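Local coordinates for protein pilin (Streptococcus pyogenes serotype M1, PDB 3GLD) that forms the stacked backbone of the bacterial pilus, which is required for adhesion to host cells, bacterial aggregation and biofilm formation, at residues L19-N24 and F39-E44; N72-K75 and T80-A83; T47-N50 and F56-V59; T121-V126 and G146-I151. The protein carries 2 engineered substitutions. One frame throughout, in Å; residues are numbered along the deposited sequence.

Contact 1: L19-N24 and F39-E44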
# COMPACT_ATOMS: atom_id res chain seq x y z
N LEU A 19 -23.66 -0.57 -9.25
CA LEU A 19 -22.59 -1.54 -9.46
C LEU A 19 -21.56 -1.39 -8.34
O LEU A 19 -21.01 -0.30 -8.13
CB LEU A 19 -21.91 -1.31 -10.81
CG LEU A 19 -20.76 -2.25 -11.17
CD1 LEU A 19 -21.25 -3.69 -11.38
CD2 LEU A 19 -20.05 -1.75 -12.41
N THR A 20 -21.31 -2.50 -7.64
CA THR A 20 -20.36 -2.52 -6.53
C THR A 20 -18.94 -2.72 -7.06
O THR A 20 -18.71 -3.59 -7.87
CB THR A 20 -20.69 -3.65 -5.53
OG1 THR A 20 -21.91 -3.32 -4.86
CG2 THR A 20 -19.59 -3.80 -4.45
N VAL A 21 -18.00 -1.91 -6.58
CA VAL A 21 -16.58 -2.12 -6.87
C VAL A 21 -15.89 -2.56 -5.58
O VAL A 21 -16.06 -1.93 -4.55
CB VAL A 21 -15.91 -0.84 -7.40
CG1 VAL A 21 -14.40 -1.06 -7.59
CG2 VAL A 21 -16.54 -0.42 -8.71
N THR A 22 -15.12 -3.64 -5.65
CA THR A 22 -14.39 -4.11 -4.47
C THR A 22 -12.91 -3.83 -4.67
O THR A 22 -12.33 -4.13 -5.72
CB THR A 22 -14.59 -5.62 -4.21
OG1 THR A 22 -15.97 -5.88 -3.94
CG2 THR A 22 -13.77 -6.08 -3.01
N LYS A 23 -12.30 -3.21 -3.66
CA LYS A 23 -10.87 -2.91 -3.70
C LYS A 23 -10.16 -3.67 -2.60
O LYS A 23 -10.59 -3.64 -1.44
CB LYS A 23 -10.65 -1.39 -3.59
CG LYS A 23 -9.18 -0.93 -3.55
CD LYS A 23 -8.37 -1.46 -4.73
CE LYS A 23 -7.03 -0.81 -4.83
NZ LYS A 23 -6.18 -1.02 -3.61
N ASN A 24 -9.10 -4.37 -2.97
CA ASN A 24 -8.25 -5.06 -2.03
C ASN A 24 -6.83 -4.49 -2.12
O ASN A 24 -6.40 -4.03 -3.18
CB ASN A 24 -8.23 -6.57 -2.31
CG ASN A 24 -9.51 -7.28 -1.84
OD1 ASN A 24 -10.18 -7.95 -2.63
ND2 ASN A 24 -9.83 -7.16 -0.56
N PHE A 39 -8.18 5.54 -3.41
CA PHE A 39 -8.05 4.96 -4.74
C PHE A 39 -9.35 5.24 -5.50
O PHE A 39 -10.44 5.10 -4.93
CB PHE A 39 -7.78 3.45 -4.68
CG PHE A 39 -6.46 3.11 -4.06
CD1 PHE A 39 -5.28 3.31 -4.77
CD2 PHE A 39 -6.39 2.64 -2.75
CE1 PHE A 39 -4.05 3.03 -4.18
CE2 PHE A 39 -5.16 2.35 -2.16
CZ PHE A 39 -4.00 2.53 -2.87
N THR A 40 -9.22 5.64 -6.77
CA THR A 40 -10.32 6.13 -7.56
C THR A 40 -10.58 5.19 -8.74
O THR A 40 -9.65 4.60 -9.32
CB THR A 40 -10.07 7.58 -8.06
OG1 THR A 40 -10.04 8.46 -6.93
CG2 THR A 40 -11.20 8.07 -8.99
N PHE A 41 -11.86 5.05 -9.08
CA PHE A 41 -12.28 4.17 -10.17
C PHE A 41 -13.19 4.95 -11.07
O PHE A 41 -13.98 5.77 -10.61
CB PHE A 41 -12.97 2.91 -9.62
CG PHE A 41 -12.22 2.28 -8.47
CD1 PHE A 41 -11.14 1.44 -8.70
CD2 PHE A 41 -12.57 2.57 -7.15
CE1 PHE A 41 -10.43 0.89 -7.64
CE2 PHE A 41 -11.87 2.02 -6.09
CZ PHE A 41 -10.80 1.17 -6.34
N LYS A 42 -13.05 4.70 -12.37
CA LYS A 42 -13.74 5.42 -13.40
C LYS A 42 -14.59 4.45 -14.21
O LYS A 42 -14.17 3.31 -14.50
CB LYS A 42 -12.71 6.08 -14.32
CG LYS A 42 -13.27 6.99 -15.43
CD LYS A 42 -12.16 7.59 -16.32
CE LYS A 42 -11.47 6.55 -17.20
NZ LYS A 42 -10.63 7.21 -18.26
N ILE A 43 -15.79 4.90 -14.58
CA ILE A 43 -16.63 4.22 -15.57
C ILE A 43 -16.90 5.16 -16.73
O ILE A 43 -17.23 6.33 -16.52
CB ILE A 43 -17.98 3.73 -14.98
CG1 ILE A 43 -18.76 2.90 -16.00
CG2 ILE A 43 -18.81 4.90 -14.51
CD1 ILE A 43 -19.68 1.86 -15.39
N GLU A 44 -16.74 4.66 -17.96
CA GLU A 44 -17.04 5.43 -19.16
C GLU A 44 -17.77 4.57 -20.20
O GLU A 44 -17.62 3.34 -20.20
CB GLU A 44 -15.77 6.01 -19.77
CG GLU A 44 -14.66 4.99 -19.94
CD GLU A 44 -13.44 5.56 -20.64
OE1 GLU A 44 -13.33 6.80 -20.78
OE2 GLU A 44 -12.58 4.76 -21.07
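Lys23 NZ is gripped by two groups: it lies over one face of the Phe39 ring, 4.0 Å from the ring centroid in a cation-pi contact, and it donates a hydrogen bond to Asn24 O at 3.0 Å. The donor stands above the carbonyl plane of Asn24 rather than within it. Over the Phe39 face the amine is displaced toward the rim on the CD2 and CE2 side, and Lys23 CE adds a CH-pi contact 4.3 Å from the same centroid. With CG anti to the backbone N (chi1 177°), the chain first passes Phe41 and then, bent at chi2 and chi4, turns to Phe39. On the way Lys23 CG meets Phe41 CZ at 3.8 Å, in plane with the ring and at its edge. Val21 takes a face of that ring: its CG1 stands 4.0 Å from the Phe41 centroid, 8° off the normal and so over the centre. Phe41 is thus met by a methyl over one face and a methylene at the rim, and its ring also meets Phe153. The two strand segments run roughly antiparallel at 146°, their axes 9.7 Å apart, and belong to facing sheets of the N-terminal Ig-like sandwich. Lys23 and Asn155, whose side chains touch, are the residues that the natural protein joins in an isopeptide cross-link, and the engineered Ala104 beside Phe41 replaces the residue that autocatalyses it. One ring face against the buried amine and another ring beside the methylenes would give it a partly apolar setting, consistent with a site for making an intramolecular isopeptide.

Contact 2: N72-K75 and T80-A83; sequences NSDK and TKTA
Lys81 ends over the carboxylate of Asp74, with NZ 3.0 Å from OD1 and 3.3 Å from OD2. The shorter approach is a hydrogen-bonded salt bridge, and the amine reaches OD1 from above the carboxylate plane, 42° out of it. The two side chains come from opposite directions. Lys81 turns once, at chi2 (-79°), and then runs straight, which carries its amine from the strand across to the loop; the same lysine makes a cation-pi contact with Tyr70. Asp74 has a second partner: OD2 accepts a hydrogen bond from Thr71 N, while OD1 takes the shorter approach of the lysine. The turn that carries Asp74 is a short 3-10 segment, 72-74, closed by the backbone bond from Lys75 N to Asn72 O at 3.1 Å. Asn72 reaches Tyr190 O and Lys192 N, of the C-terminal part of the chain. The salt bridge lies near the surface, where solvent would be expected to weaken it. It ties the loop that leads from strand 65-70 to strand 80-86 onto the second of these strands; the strands belong to different sheets, and such a connection, passing from one sheet to the other, is a beta arch of the kind found in beta sandwiches.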
# COMPACT_ATOMS: atom_id res chain seq x y z
N ASN A 72 -4.25 4.96 8.20
CA ASN A 72 -3.31 4.21 9.06
C ASN A 72 -4.04 3.19 9.94
O ASN A 72 -3.54 2.09 10.16
CB ASN A 72 -2.45 5.17 9.91
CG ASN A 72 -1.55 6.10 9.07
OD1 ASN A 72 -1.20 7.18 9.53
ND2 ASN A 72 -1.19 5.68 7.85
N SER A 73 -5.23 3.57 10.42
CA SER A 73 -6.00 2.72 11.36
C SER A 73 -6.56 1.44 10.74
O SER A 73 -7.01 0.54 11.46
CB SER A 73 -7.10 3.54 12.07
OG SER A 73 -8.09 3.97 11.13
N ASP A 74 -6.51 1.32 9.42
CA ASP A 74 -6.89 0.07 8.75
C ASP A 74 -5.91 -1.06 8.99
O ASP A 74 -6.27 -2.24 8.84
CB ASP A 74 -7.01 0.27 7.23
CG ASP A 74 -8.19 1.13 6.86
OD1 ASP A 74 -9.28 0.97 7.47
OD2 ASP A 74 -8.01 1.96 5.95
N LYS A 75 -4.66 -0.73 9.34
CA LYS A 75 -3.68 -1.77 9.65
C LYS A 75 -4.26 -2.83 10.58
O LYS A 75 -4.90 -2.51 11.58
CB LYS A 75 -2.39 -1.17 10.24
CG LYS A 75 -1.30 -2.21 10.41
CD LYS A 75 -0.14 -1.71 11.24
CE LYS A 75 1.01 -2.71 11.18
NZ LYS A 75 1.95 -2.53 12.31
N THR A 80 -10.07 -4.67 2.72
CA THR A 80 -11.04 -4.80 1.64
C THR A 80 -12.01 -3.63 1.79
O THR A 80 -12.60 -3.46 2.85
CB THR A 80 -11.80 -6.13 1.74
OG1 THR A 80 -10.89 -7.22 1.51
CG2 THR A 80 -12.92 -6.20 0.68
N LYS A 81 -12.12 -2.83 0.73
CA LYS A 81 -13.03 -1.67 0.70
C LYS A 81 -14.00 -1.80 -0.50
O LYS A 81 -13.66 -2.42 -1.51
CB LYS A 81 -12.25 -0.37 0.54
CG LYS A 81 -11.16 -0.13 1.56
CD LYS A 81 -11.71 0.36 2.88
CE LYS A 81 -10.57 0.61 3.87
NZ LYS A 81 -11.10 1.12 5.14
N THR A 82 -15.17 -1.19 -0.38
CA THR A 82 -16.11 -1.20 -1.51
C THR A 82 -16.60 0.21 -1.82
O THR A 82 -16.59 1.07 -0.95
CB THR A 82 -17.32 -2.14 -1.28
OG1 THR A 82 -18.01 -1.71 -0.11
CG2 THR A 82 -16.87 -3.58 -1.07
N ALA A 83 -16.97 0.42 -3.08
CA ALA A 83 -17.56 1.67 -3.55
C ALA A 83 -18.63 1.32 -4.58
O ALA A 83 -18.71 0.18 -5.02
CB ALA A 83 -16.48 2.55 -4.18

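Contact 3: T47-N50 and F56-V59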
# COMPACT_ATOMS: atom_id res chain seq x y z
N THR A 47 -16.66 2.77 -26.24
CA THR A 47 -16.68 3.43 -27.55
C THR A 47 -16.63 2.43 -28.73
O THR A 47 -16.95 2.79 -29.87
CB THR A 47 -15.52 4.49 -27.66
OG1 THR A 47 -15.89 5.67 -26.94
CG2 THR A 47 -15.21 4.88 -29.10
N THR A 48 -16.24 1.19 -28.43
CA THR A 48 -15.94 0.19 -29.45
C THR A 48 -17.13 -0.71 -29.80
O THR A 48 -16.97 -1.69 -30.53
CB THR A 48 -14.76 -0.71 -29.00
OG1 THR A 48 -15.15 -1.50 -27.86
CG2 THR A 48 -13.53 0.13 -28.63
N VAL A 49 -18.31 -0.37 -29.29
CA VAL A 49 -19.51 -1.18 -29.54
C VAL A 49 -20.02 -1.04 -30.96
O VAL A 49 -20.14 0.08 -31.48
CB VAL A 49 -20.67 -0.83 -28.57
CG1 VAL A 49 -21.84 -1.79 -28.75
CG2 VAL A 49 -20.19 -0.88 -27.16
N ASN A 50 -20.32 -2.18 -31.58
CA ASN A 50 -21.06 -2.19 -32.83
C ASN A 50 -22.53 -2.01 -32.48
O ASN A 50 -23.16 -2.91 -31.91
CB ASN A 50 -20.83 -3.51 -33.59
CG ASN A 50 -20.59 -3.29 -35.07
OD1 ASN A 50 -19.60 -3.79 -35.63
ND2 ASN A 50 -21.48 -2.55 -35.72
N PHE A 56 -25.71 -1.18 -27.21
CA PHE A 56 -25.61 0.27 -27.22
C PHE A 56 -24.34 0.72 -26.53
O PHE A 56 -23.86 0.07 -25.60
CB PHE A 56 -26.80 0.90 -26.49
CG PHE A 56 -28.14 0.67 -27.16
CD1 PHE A 56 -28.68 1.63 -28.03
CD2 PHE A 56 -28.86 -0.50 -26.92
CE1 PHE A 56 -29.92 1.41 -28.66
CE2 PHE A 56 -30.11 -0.72 -27.55
CZ PHE A 56 -30.63 0.23 -28.42
N LYS A 57 -23.79 1.85 -26.97
CA LYS A 57 -22.76 2.53 -26.21
C LYS A 57 -23.40 2.99 -24.91
O LYS A 57 -24.54 3.44 -24.92
CB LYS A 57 -22.21 3.72 -26.99
CG LYS A 57 -21.39 3.32 -28.21
CD LYS A 57 -20.92 4.54 -29.02
CE LYS A 57 -20.32 4.10 -30.37
NZ LYS A 57 -19.94 5.26 -31.23
N GLY A 58 -22.68 2.87 -23.79
CA GLY A 58 -23.23 3.26 -22.50
C GLY A 58 -23.65 4.71 -22.47
O GLY A 58 -23.11 5.54 -23.20
N VAL A 59 -24.64 5.04 -21.64
CA VAL A 59 -25.01 6.45 -21.44
C VAL A 59 -24.15 6.96 -20.27
O VAL A 59 -24.15 6.35 -19.20
CB VAL A 59 -26.51 6.63 -21.12
CG1 VAL A 59 -26.86 8.11 -20.92
CG2 VAL A 59 -27.41 6.02 -22.23
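Val49 turns its two methyls toward the backbone of Phe56 while Lys57 runs alongside the 47-50 turn, so the contact is largely side chain against main chain. Val49 CG2 approaches Phe56 O at 4.1 Å and CG1 stands at 4.2 Å from the same oxygen, which places both branches near one carbonyl. Phe56 CB points away from 47-50, and the Phe56 ring stacks on Tyr98. Lys57 starts with CG anti to its carbonyl carbon (chi1 -70°) and stays extended from there, a straight rod passing the valine and reaching the start of the turn. At its base Lys57 CG lies 4.2 Å from Val49 CB. Farther out, Lys57 CE comes within 3.7 Å of Thr47 O and 4.2 Å of Val49 O, so this methylene sits near two carbonyls of the turn. The amine, Lys57 NZ, remains 4.1 Å from Thr47 O, too far for a hydrogen bond, and the approach is van der Waals contact with perhaps a mild electrostatic attraction. The backbones come nearest at Val49 and Lys57, with CA atoms 6.0 Å apart. Hydrogen bonds nearby give the loop more definite fixing: Glu51 OE2 accepts from Lys57 N, and Thr48 OG1 bonds with Asp46 OD1. The turn follows strand 37-45 and folds back on short strand 55-57, which pairs in parallel with strand 96-104 through backbone bonds of Phe56 to Val97 and Tyr99, at the surface of the N-terminal domain.

Contact 4: T121-V126 and G146-I151; sequences TVQVHV and GSKVPI
Gln123 and Lys148 cross at about a right angle, with the amine well above the amide plane at OE1. Lys148 NZ donates a hydrogen bond to Gln123 OE1 at 3.1 Å that is weak, as this approach from above the plane would suggest. In the glutamine, chi1 of -71° sets CG beside the backbone N, and the chain is extended beyond it, which lifts the amide well clear of strand 119-129. The lysine takes a more winding course: it bends at chi2 (-66°) and again at chi3, whose -142° lies off a staggered value, and this brings the amine at the end of the chain above OE1. The other amide atom, Gln123 NE2, has a weak hydrogen bond to Tyr143 OH, so the amide is held at both polar ends, though loosely. Lys148 is the residue that joins to a threonine of another subunit in the pilus, a link absent from this structure. A separate apolar touch lies deeper: Val122 CG2 meets Ile151 CD1 at 4.0 Å, the two side chains again crossing near a right angle. Ile151 folds both torsions to the same side, presenting its terminal methyl to the valine. Both residues also touch Leu19 of strand 18-27, which places them inside the sandwich. Strand 119-129 lies between strands 96-104 and 134-144; strand 147-148 pairs antiparallel with strand 134-144, where the lysine packs on Val141 and Tyr143, while Ile151 leads into the long strand that pairs in parallel with strand 18-27.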
# COMPACT_ATOMS: atom_id res chain seq x y z
N THR A 121 -15.12 -4.78 -18.84
CA THR A 121 -16.23 -4.40 -19.69
C THR A 121 -17.48 -4.65 -18.87
O THR A 121 -17.62 -5.70 -18.24
CB THR A 121 -16.23 -5.17 -21.01
OG1 THR A 121 -15.00 -4.90 -21.70
CG2 THR A 121 -17.39 -4.71 -21.91
N VAL A 122 -18.35 -3.64 -18.85
CA VAL A 122 -19.58 -3.70 -18.06
C VAL A 122 -20.79 -3.57 -19.00
O VAL A 122 -20.85 -2.67 -19.84
CB VAL A 122 -19.58 -2.62 -16.95
CG1 VAL A 122 -21.00 -2.34 -16.42
CG2 VAL A 122 -18.67 -3.03 -15.77
N GLN A 123 -21.70 -4.53 -18.86
CA GLN A 123 -22.96 -4.58 -19.61
C GLN A 123 -24.07 -4.23 -18.62
O GLN A 123 -24.24 -4.91 -17.62
CB GLN A 123 -23.20 -6.00 -20.12
CG GLN A 123 -22.29 -6.46 -21.25
CD GLN A 123 -22.53 -7.92 -21.67
OE1 GLN A 123 -23.31 -8.65 -21.07
NE2 GLN A 123 -21.82 -8.35 -22.70
N VAL A 124 -24.79 -3.13 -18.87
CA VAL A 124 -26.03 -2.87 -18.15
C VAL A 124 -27.20 -3.41 -19.00
O VAL A 124 -27.41 -2.97 -20.12
CB VAL A 124 -26.24 -1.38 -17.83
CG1 VAL A 124 -27.56 -1.20 -17.05
CG2 VAL A 124 -25.06 -0.82 -17.01
N HIS A 125 -27.90 -4.41 -18.46
CA HIS A 125 -29.08 -4.98 -19.09
C HIS A 125 -30.34 -4.19 -18.73
O HIS A 125 -30.82 -4.22 -17.59
CB HIS A 125 -29.20 -6.47 -18.74
CG HIS A 125 -28.19 -7.31 -19.44
ND1 HIS A 125 -26.85 -7.27 -19.12
CD2 HIS A 125 -28.30 -8.17 -20.47
CE1 HIS A 125 -26.18 -8.10 -19.90
NE2 HIS A 125 -27.05 -8.66 -20.74
N VAL A 126 -30.81 -3.43 -19.71
CA VAL A 126 -31.99 -2.60 -19.57
C VAL A 126 -33.18 -3.37 -20.19
O VAL A 126 -33.21 -3.61 -21.39
CB VAL A 126 -31.78 -1.21 -20.20
CG1 VAL A 126 -33.02 -0.32 -20.05
CG2 VAL A 126 -30.55 -0.53 -19.56
N GLY A 146 -13.43 -13.07 -20.28
CA GLY A 146 -14.30 -14.19 -20.58
C GLY A 146 -14.72 -15.02 -19.39
O GLY A 146 -15.17 -16.16 -19.52
N SER A 147 -14.55 -14.45 -18.22
CA SER A 147 -15.27 -14.96 -17.07
C SER A 147 -16.06 -13.78 -16.51
O SER A 147 -15.49 -12.71 -16.29
CB SER A 147 -14.31 -15.59 -16.05
OG SER A 147 -13.51 -16.59 -16.67
N LYS A 148 -17.36 -13.98 -16.35
CA LYS A 148 -18.22 -13.03 -15.67
C LYS A 148 -17.86 -13.06 -14.20
O LYS A 148 -17.88 -14.13 -13.57
CB LYS A 148 -19.70 -13.39 -15.85
CG LYS A 148 -20.19 -13.49 -17.29
CD LYS A 148 -20.15 -12.14 -18.01
CE LYS A 148 -21.37 -11.99 -18.93
NZ LYS A 148 -21.72 -10.54 -19.12
N VAL A 149 -17.49 -11.90 -13.67
CA VAL A 149 -16.93 -11.79 -12.32
C VAL A 149 -17.30 -10.46 -11.69
O VAL A 149 -17.65 -9.52 -12.40
CB VAL A 149 -15.37 -11.94 -12.31
CG1 VAL A 149 -14.95 -13.40 -12.49
CG2 VAL A 149 -14.70 -11.03 -13.35
N PRO A 150 -17.24 -10.37 -10.33
CA PRO A 150 -17.38 -9.09 -9.64
C PRO A 150 -16.31 -8.11 -10.07
O PRO A 150 -15.22 -8.52 -10.47
CB PRO A 150 -17.17 -9.46 -8.17
CG PRO A 150 -17.64 -10.87 -8.09
CD PRO A 150 -17.15 -11.49 -9.38
N ILE A 151 -16.63 -6.83 -10.00
CA ILE A 151 -15.65 -5.79 -10.28
C ILE A 151 -14.77 -5.68 -9.03
O ILE A 151 -15.19 -5.22 -7.97
CB ILE A 151 -16.32 -4.43 -10.63
CG1 ILE A 151 -17.44 -4.59 -11.68
CG2 ILE A 151 -15.28 -3.40 -11.07
CD1 ILE A 151 -17.04 -5.37 -12.94

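In the fold
All four contacts lie in the N-terminal domain. Contact 1, between the facing sheets, is the hub: it touches contact 2 through the Lys23 N to Lys81 O and Val21 N to Ala83 O pairs, both 2.7 Å, and contact 4 through Thr22 N to Ile151 O at 2.8 Å. Strand 18-27 is thus flanked by strand 80-86 and strand 151-169. Contact 1 holds Lys23 of the isopeptide pair, with Phe41 about 4 Å from the engineered Ala104 side chain to side chain, whereas Ile151 of contact 4 is about 9 Å from it. Contact 3 adjoins contact 1 in sequence, centres about 20 Å apart, and lies about 34 Å between centres from contact 2.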